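Local structure of glutathione S-transferase (3NIV) at residues 73-76 and 77-81; 94-97 and 98-101; 135-138 and 139-142; 192-195 and 196-200. The protein probably acts as a zeta-class glutathione transferase that isomerises maleylacetoacetate to fumarylacetoacetate. All coordinates share one frame; numbering follows the deposited sequence. Where two conformers were deposited one is given.

Interaction 1: residues 73-76 and 77-81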
# COMPACT_ATOMS: atom_id res chain seq x y z
N ILE A 73 -1.87 -0.54 11.44
CA ILE A 73 -1.03 -1.57 12.01
C ILE A 73 0.30 -1.00 12.48
O ILE A 73 0.78 -1.34 13.57
CB ILE A 73 -0.85 -2.74 11.00
CG1 ILE A 73 -2.15 -3.57 10.95
CG2 ILE A 73 0.33 -3.59 11.38
CD1 ILE A 73 -2.29 -4.42 9.71
N ASP A 74 0.89 -0.12 11.68
CA ASP A 74 2.16 0.50 12.02
C ASP A 74 2.04 1.36 13.28
O ASP A 74 2.97 1.43 14.09
CB ASP A 74 2.68 1.33 10.84
CG ASP A 74 3.42 0.48 9.81
OD1 ASP A 74 3.75 -0.69 10.10
OD2 ASP A 74 3.69 0.99 8.70
N TYR A 75 0.89 1.99 13.46
CA TYR A 75 0.59 2.73 14.68
C TYR A 75 0.61 1.79 15.88
O TYR A 75 1.33 2.02 16.85
CB TYR A 75 -0.77 3.45 14.57
CG TYR A 75 -1.20 4.18 15.83
CD1 TYR A 75 -0.79 5.48 16.07
CD2 TYR A 75 -2.02 3.57 16.77
CE1 TYR A 75 -1.18 6.15 17.23
CE2 TYR A 75 -2.41 4.23 17.92
CZ TYR A 75 -1.99 5.52 18.15
OH TYR A 75 -2.37 6.18 19.29
N LEU A 76 -0.17 0.72 15.81
CA LEU A 76 -0.18 -0.26 16.88
C LEU A 76 1.24 -0.69 17.18
O LEU A 76 1.70 -0.63 18.32
CB LEU A 76 -1.04 -1.47 16.50
CG LEU A 76 -2.49 -1.11 16.17
CD1 LEU A 76 -3.26 -2.31 15.67
CD2 LEU A 76 -3.18 -0.48 17.38
N GLU A 77 1.95 -1.11 16.14
CA GLU A 77 3.33 -1.53 16.24
C GLU A 77 4.22 -0.51 16.98
O GLU A 77 5.16 -0.88 17.67
CB GLU A 77 3.88 -1.78 14.84
CG GLU A 77 5.22 -2.48 14.80
CD GLU A 77 5.14 -3.96 15.15
OE1 GLU A 77 4.42 -4.34 16.09
OE2 GLU A 77 5.84 -4.75 14.48
N GLU A 78 3.89 0.77 16.83
CA GLU A 78 4.70 1.83 17.43
C GLU A 78 4.37 2.06 18.90
O GLU A 78 5.27 2.19 19.73
CB GLU A 78 4.57 3.12 16.60
CG GLU A 78 4.99 4.39 17.33
CD GLU A 78 5.99 5.21 16.53
OE1 GLU A 78 6.45 4.70 15.49
OE2 GLU A 78 6.33 6.34 16.94
N ILE A 79 3.08 2.11 19.23
CA ILE A 79 2.67 2.32 20.62
C ILE A 79 2.74 1.02 21.43
O ILE A 79 2.86 1.05 22.66
CB ILE A 79 1.27 2.93 20.72
CG1 ILE A 79 0.21 1.96 20.21
CG2 ILE A 79 1.20 4.22 19.93
CD1 ILE A 79 -1.20 2.43 20.44
N HIS A 80 2.66 -0.12 20.75
CA HIS A 80 2.77 -1.41 21.43
C HIS A 80 3.85 -2.26 20.78
O HIS A 80 3.55 -3.22 20.06
CB HIS A 80 1.42 -2.15 21.46
CG HIS A 80 0.48 -1.65 22.51
ND1 HIS A 80 -0.56 -0.78 22.23
CD2 HIS A 80 0.43 -1.88 23.84
CE1 HIS A 80 -1.21 -0.51 23.34
NE2 HIS A 80 -0.64 -1.17 24.33
N PRO A 81 5.11 -1.90 21.03
CA PRO A 81 6.32 -2.54 20.48
C PRO A 81 6.43 -4.01 20.84
O PRO A 81 7.07 -4.75 20.10
CB PRO A 81 7.46 -1.76 21.14
CG PRO A 81 6.86 -0.45 21.52
CD PRO A 81 5.45 -0.76 21.90

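Interaction 2: residues 94-97 and 98-101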
# COMPACT_ATOMS: atom_id res chain seq x y z
N ALA A 94 12.30 -4.44 6.06
CA ALA A 94 11.81 -3.83 4.83
C ALA A 94 11.38 -4.90 3.83
O ALA A 94 10.47 -4.70 3.02
CB ALA A 94 12.88 -2.94 4.22
N THR A 95 12.04 -6.04 3.88
CA THR A 95 11.79 -7.10 2.93
C THR A 95 10.43 -7.74 3.18
O THR A 95 9.67 -8.00 2.25
CB THR A 95 12.87 -8.17 3.03
OG1 THR A 95 14.09 -7.64 2.51
CG2 THR A 95 12.48 -9.41 2.23
N LEU A 96 10.14 -7.99 4.45
CA LEU A 96 8.84 -8.50 4.84
C LEU A 96 7.73 -7.49 4.52
O LEU A 96 6.67 -7.85 4.02
CB LEU A 96 8.88 -8.87 6.32
CG LEU A 96 9.61 -10.19 6.55
CD1 LEU A 96 10.08 -10.33 7.99
CD2 LEU A 96 8.72 -11.36 6.14
N LYS A 97 8.00 -6.23 4.81
CA LYS A 97 7.08 -5.14 4.51
C LYS A 97 6.66 -5.15 3.05
O LYS A 97 5.48 -5.05 2.72
CB LYS A 97 7.75 -3.81 4.81
CG LYS A 97 6.89 -2.84 5.58
CD LYS A 97 7.17 -2.94 7.08
CE LYS A 97 7.11 -1.56 7.73
NZ LYS A 97 5.79 -0.89 7.53
N SER A 98 7.65 -5.27 2.17
CA SER A 98 7.37 -5.22 0.75
C SER A 98 6.52 -6.43 0.32
O SER A 98 5.82 -6.39 -0.70
CB SER A 98 8.66 -5.16 -0.05
OG SER A 98 9.26 -6.42 -0.15
N MSE A 99 6.58 -7.49 1.10
CA MSE A 99 5.78 -8.66 0.77
C MSE A 99 4.34 -8.43 1.18
O MSE A 99 3.43 -8.80 0.47
CB MSE A 99 6.36 -9.90 1.44
CG MSE A 99 7.66 -10.32 0.80
SE MSE A 99 8.59 -11.67 1.83
CE MSE A 99 7.26 -13.12 1.69
N ALA A 100 4.16 -7.78 2.32
CA ALA A 100 2.84 -7.35 2.74
C ALA A 100 2.27 -6.35 1.73
O ALA A 100 1.06 -6.31 1.51
CB ALA A 100 2.91 -6.75 4.11
N LEU A 101 3.13 -5.55 1.10
CA LEU A 101 2.68 -4.58 0.10
C LEU A 101 2.25 -5.26 -1.20
O LEU A 101 1.31 -4.81 -1.87
CB LEU A 101 3.78 -3.56 -0.18
CG LEU A 101 4.16 -2.72 1.05
CD1 LEU A 101 5.32 -1.74 0.76
CD2 LEU A 101 2.94 -1.99 1.61

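Interaction 3: residues 135-138 and 139-142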
# COMPACT_ATOMS: atom_id res chain seq x y z
N HIS A 135 -9.12 -13.67 -10.77
CA HIS A 135 -8.16 -14.76 -10.70
C HIS A 135 -6.82 -14.34 -11.27
O HIS A 135 -5.76 -14.85 -10.87
CB HIS A 135 -8.71 -15.99 -11.45
CG HIS A 135 -9.68 -16.81 -10.65
ND1 HIS A 135 -10.02 -18.10 -10.98
CD2 HIS A 135 -10.37 -16.52 -9.52
CE1 HIS A 135 -10.88 -18.57 -10.10
NE2 HIS A 135 -11.11 -17.63 -9.21
N HIS A 136 -6.86 -13.41 -12.22
CA HIS A 136 -5.64 -12.91 -12.84
C HIS A 136 -4.70 -12.25 -11.83
O HIS A 136 -3.50 -12.49 -11.84
CB HIS A 136 -5.96 -11.92 -13.96
CG HIS A 136 -4.74 -11.25 -14.51
ND1 HIS A 136 -3.68 -11.95 -15.03
CD2 HIS A 136 -4.41 -9.94 -14.60
CE1 HIS A 136 -2.74 -11.11 -15.42
NE2 HIS A 136 -3.16 -9.88 -15.17
N TRP A 137 -5.25 -11.42 -10.96
CA TRP A 137 -4.42 -10.70 -10.01
C TRP A 137 -4.02 -11.63 -8.88
O TRP A 137 -2.97 -11.43 -8.26
CB TRP A 137 -5.10 -9.42 -9.50
CG TRP A 137 -5.53 -8.55 -10.63
CD1 TRP A 137 -6.80 -8.18 -10.93
CD2 TRP A 137 -4.70 -7.97 -11.65
NE1 TRP A 137 -6.82 -7.40 -12.05
CE2 TRP A 137 -5.54 -7.26 -12.52
CE3 TRP A 137 -3.32 -7.98 -11.89
CZ2 TRP A 137 -5.06 -6.55 -13.61
CZ3 TRP A 137 -2.84 -7.29 -12.98
CH2 TRP A 137 -3.71 -6.59 -13.83
N LEU A 138 -4.83 -12.65 -8.64
CA LEU A 138 -4.44 -13.65 -7.65
C LEU A 138 -3.18 -14.38 -8.12
O LEU A 138 -2.20 -14.48 -7.37
CB LEU A 138 -5.58 -14.62 -7.32
CG LEU A 138 -6.51 -14.09 -6.23
CD1 LEU A 138 -5.79 -13.88 -4.91
CD2 LEU A 138 -7.08 -12.78 -6.64
N LYS A 139 -3.17 -14.82 -9.37
CA LYS A 139 -2.02 -15.54 -9.90
C LYS A 139 -0.77 -14.67 -9.85
O LYS A 139 0.29 -15.10 -9.39
CB LYS A 139 -2.26 -16.01 -11.34
CG LYS A 139 -1.32 -17.13 -11.76
CD LYS A 139 -1.09 -17.19 -13.27
CE LYS A 139 0.22 -17.95 -13.58
NZ LYS A 139 0.83 -17.60 -14.91
N THR A 140 -0.89 -13.44 -10.33
CA THR A 140 0.25 -12.54 -10.39
C THR A 140 0.81 -12.27 -9.00
O THR A 140 2.02 -12.33 -8.79
CB THR A 140 -0.12 -11.22 -11.06
OG1 THR A 140 -0.61 -11.49 -12.37
CG2 THR A 140 1.10 -10.33 -11.17
N GLY A 141 -0.08 -11.99 -8.05
CA GLY A 141 0.29 -11.71 -6.68
C GLY A 141 0.84 -12.90 -5.91
O GLY A 141 1.79 -12.76 -5.15
N PHE A 142 0.26 -14.07 -6.11
CA PHE A 142 0.77 -15.25 -5.41
C PHE A 142 2.07 -15.76 -6.03
O PHE A 142 2.95 -16.24 -5.31
CB PHE A 142 -0.30 -16.34 -5.33
CG PHE A 142 -1.39 -16.03 -4.35
CD1 PHE A 142 -1.12 -15.35 -3.17
CD2 PHE A 142 -2.70 -16.42 -4.59
CE1 PHE A 142 -2.13 -15.07 -2.25
CE2 PHE A 142 -3.72 -16.13 -3.67
CZ PHE A 142 -3.43 -15.46 -2.51

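Interaction 4: residues 192-195 and 196-200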
# COMPACT_ATOMS: atom_id res chain seq x y z
N ASN A 192 0.40 -22.27 0.92
CA ASN A 192 -0.60 -23.21 1.41
C ASN A 192 -0.25 -23.74 2.81
O ASN A 192 -1.13 -23.89 3.65
CB ASN A 192 -0.83 -24.35 0.40
CG ASN A 192 -1.53 -23.87 -0.86
OD1 ASN A 192 -2.20 -22.83 -0.84
ND2 ASN A 192 -1.39 -24.61 -1.96
N GLU A 193 1.04 -24.00 3.05
CA GLU A 193 1.50 -24.45 4.36
C GLU A 193 1.35 -23.38 5.42
O GLU A 193 0.86 -23.66 6.52
CB GLU A 193 2.97 -24.85 4.31
CG GLU A 193 3.29 -26.01 3.42
CD GLU A 193 4.78 -26.17 3.22
OE1 GLU A 193 5.55 -25.27 3.65
OE2 GLU A 193 5.20 -27.19 2.62
N ILE A 194 1.80 -22.16 5.11
CA ILE A 194 1.76 -21.05 6.05
C ILE A 194 0.34 -20.74 6.46
O ILE A 194 0.04 -20.59 7.65
CB ILE A 194 2.36 -19.76 5.44
CG1 ILE A 194 3.85 -19.94 5.16
CG2 ILE A 194 2.15 -18.58 6.37
CD1 ILE A 194 4.47 -18.82 4.33
N ASN A 195 -0.54 -20.62 5.47
CA ASN A 195 -1.96 -20.40 5.72
C ASN A 195 -2.55 -21.46 6.64
O ASN A 195 -3.24 -21.14 7.61
CB ASN A 195 -2.75 -20.37 4.41
CG ASN A 195 -4.23 -20.13 4.64
OD1 ASN A 195 -4.62 -19.12 5.23
ND2 ASN A 195 -5.06 -21.05 4.19
N GLU A 196 -2.28 -22.72 6.32
CA GLU A 196 -2.73 -23.82 7.16
C GLU A 196 -2.23 -23.65 8.58
O GLU A 196 -3.01 -23.64 9.54
CB GLU A 196 -2.24 -25.16 6.62
CG GLU A 196 -3.23 -25.92 5.77
CD GLU A 196 -3.01 -27.43 5.84
OE1 GLU A 196 -2.07 -27.85 6.57
OE2 GLU A 196 -3.76 -28.19 5.18
N TYR A 197 -0.92 -23.51 8.72
CA TYR A 197 -0.37 -23.28 10.05
C TYR A 197 -1.08 -22.13 10.77
O TYR A 197 -1.76 -22.35 11.77
CB TYR A 197 1.13 -23.02 9.99
CG TYR A 197 1.69 -22.63 11.33
CD1 TYR A 197 1.93 -23.58 12.31
CD2 TYR A 197 1.93 -21.30 11.64
CE1 TYR A 197 2.42 -23.23 13.54
CE2 TYR A 197 2.41 -20.93 12.88
CZ TYR A 197 2.66 -21.90 13.83
OH TYR A 197 3.15 -21.54 15.06
N CYS A 198 -0.93 -20.92 10.24
CA CYS A 198 -1.52 -19.75 10.89
C CYS A 198 -2.96 -19.97 11.30
O CYS A 198 -3.39 -19.48 12.34
CB CYS A 198 -1.40 -18.51 9.99
SG CYS A 198 0.29 -17.86 9.85
N LEU A 199 -3.71 -20.71 10.49
CA LEU A 199 -5.14 -20.87 10.76
C LEU A 199 -5.45 -21.64 12.05
O LEU A 199 -6.61 -21.73 12.46
CB LEU A 199 -5.85 -21.47 9.55
CG LEU A 199 -6.04 -20.36 8.52
CD1 LEU A 199 -6.75 -20.82 7.26
CD2 LEU A 199 -6.77 -19.19 9.18
N THR A 200 -4.42 -22.17 12.69
CA THR A 200 -4.59 -22.90 13.94
C THR A 200 -4.37 -22.03 15.18
O THR A 200 -4.64 -22.46 16.31
CB THR A 200 -3.64 -24.10 14.01
OG1 THR A 200 -2.31 -23.62 14.24
CG2 THR A 200 -3.67 -24.88 12.71

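Interaction 1: residues 73-76 and 77-81
Tyr75 offers one face of its phenol ring to Ile79, one helical turn further on. Ile79 CG2 lies 4.1 Å from the centroid of the Tyr75 ring and 19° off its normal, which meets the geometry of a CH-pi contact, with the methyl displaced toward the rim. The other branch presses closer, Ile79 CD1 standing 3.3 Å from Tyr75 CE2. Both torsions explain the overlap: Tyr75 CG is anti to its backbone N, while Ile79 CG1 sits between N and the carbonyl carbon (chi1 66°), so that both ends of the isoleucine reach the ring. The backbone beneath is fixed by Tyr75 O, which accepts a straight bond from Ile79 N (3.0 Å) and a second from Glu78 N (2.8 Å), the latter from well above the carbonyl plane. One residue later, His80 N donates to Leu76 O at 2.7 Å, although His80 itself has already left helical backbone angles. Tyr75 and Leu76 rest on strand 58-61, and Ile79 reaches Pro90 of the second subunit. This is the end of the helix that follows the last strand in the thioredoxin-like N-terminal domain of glutathione transferases.

Interaction 2: residues 94-97 and 98-101
Ser98 turns its hydroxyl back on the preceding turn, OG donating to Thr95 O at 2.9 Å. The torsion behind this bond sets OG between the serine's own backbone N and carbonyl carbon (chi1 79°), which turns it back to the carbonyl three residues earlier, with the donor tilted 29° from that carbonyl's plane. The hydroxyl of this buried residue is thus satisfied within the helix. Its backbone N bonds separately to Ala94 O at 3.0 Å.

Met99, a selenomethionine in the crystal, shares the same acceptor region. Its N makes a weak bond to Thr95 O and a shorter one to Leu96 O (2.9 Å), the second arriving from above the carbonyl plane, whereas Ala100 N meets Leu96 O in that plane. The Met99 side chain folds back along the helix, CG lying 3.4 Å from Thr95 O, and SE packs loosely beside Leu96 CD2 at 4.3 Å. Helix 90-106, to which all these residues belong, opens the all-helical C-terminal domain of the glutathione transferase fold and carries Cys105, seen in an interchain disulfide. Met99 faces helix 127-149, and Ser98 packs on Gln68 of the second subunit.

Lys97 contributes chiefly through its backbone: Lys97 O accepts from Leu101 N in the carbonyl plane, and Leu101 CG lies 3.2 Å from Lys97 O. The lysine chain bends repeatedly beyond CB and carries NZ away from residues 98-101 to a salt bridge with Asp74 in the N-terminal domain of the same chain; Asp74 of the second subunit is a weak, more distant partner.

Interaction 3: residues 135-138 and 139-142
Leu138 and Phe142 form the tight side of this helical turn, lying side by side and pointing the same way. Leu138 CD1 comes to 3.3 Å from Phe142 CE2 and 3.7 Å from Phe142 CZ, meeting the ring obliquely. The ring also leans over the backbone, with Phe142 CD2 3.4 Å from Leu138 O, the carbonyl that accepts the Phe142 N bond at 2.8 Å almost head-on.

Packing is looser round the turn, where His136 and Thr140 are partly exposed. Thr140 OG1 stands over one face of the imidazole, 3.7 Å from His136 CE1, yet its proton goes to His136 O at 3.1 Å. Rotation of OG1 to lie beside the threonine's backbone N (chi1 -58°) makes this possible. Thr140 N reaches the same oxygen at 3.2 Å from the opposite face of the carbonyl plane, so two donors grip it. Lys139 runs out extended into solvent, and its amine makes a weak, long ion pair with Asp143.

Leu138 and Phe142 both face Gln174 and Ala178 of helix 166-180, Trp137 packs on helix 108-111, and His136 and Trp137 touch Arg118 and Arg114 of the second subunit.

Interaction 4: residues 192-195 and 196-200
Asn195 and Leu199 make the closest side-chain contact of this turn, their chains crossing at a slant. Leu199 CD1 lies against the amide, 3.4 Å from Asn195 OD1 and 3.5 Å from Asn195 ND2, nearly equidistant from oxygen and nitrogen. Leu199 CG also sits 3.0 Å from Asn195 O. Beside it, Cys198 SG packs on Ile194 CG2 at 4.0 Å; with CG1 turned beside the backbone N (chi1 -65°), CG2 of Ile194 falls anti to that N, on the side of the thiol.

Two backbone bonds position these pairs, Cys198 N to Ile194 O at 2.8 Å and Leu199 N to Asn195 O at 2.9 Å. The straightest bond between the segments is Tyr197 N to Glu193 O (2.8 Å, 177° at the hydrogen). At the far end, Thr200 folds back on Tyr197 O, which accepts from both Thr200 N and Thr200 OG1. Further out, Asn192 ND2 is tied to Met185 O, ahead of helix 189-198, while Asn195 and Cys198 pack on Ile172 of helix 166-180 and Tyr197 on the loop at Lys156-Val158.

Chemically, the side chains meet across the two segments by van der Waals packing, while the hydrogen bonds between the segments are all backbone N-H to carbonyl.

Along the chain the four contacts come in series: each lies within a helix of its own or at that helix's end, so none closes a long loop, and none nests within or crosses another. Interaction 1 lies in the N-terminal domain and the other three in the helical C-terminal domain. Interactions 1 and 2, with centres about 16 Å apart, touch through the Asp74-Lys97 salt bridge, which joins the two domains across successive helices. Interactions 1 and 3 lie on opposite sides of the chain's centre, about 30 Å apart between centres. Interactions 2, 3 and 4 do not touch one another, but all pack on helix 166-180. Interactions 1, 2 and 3 also meet the second subunit.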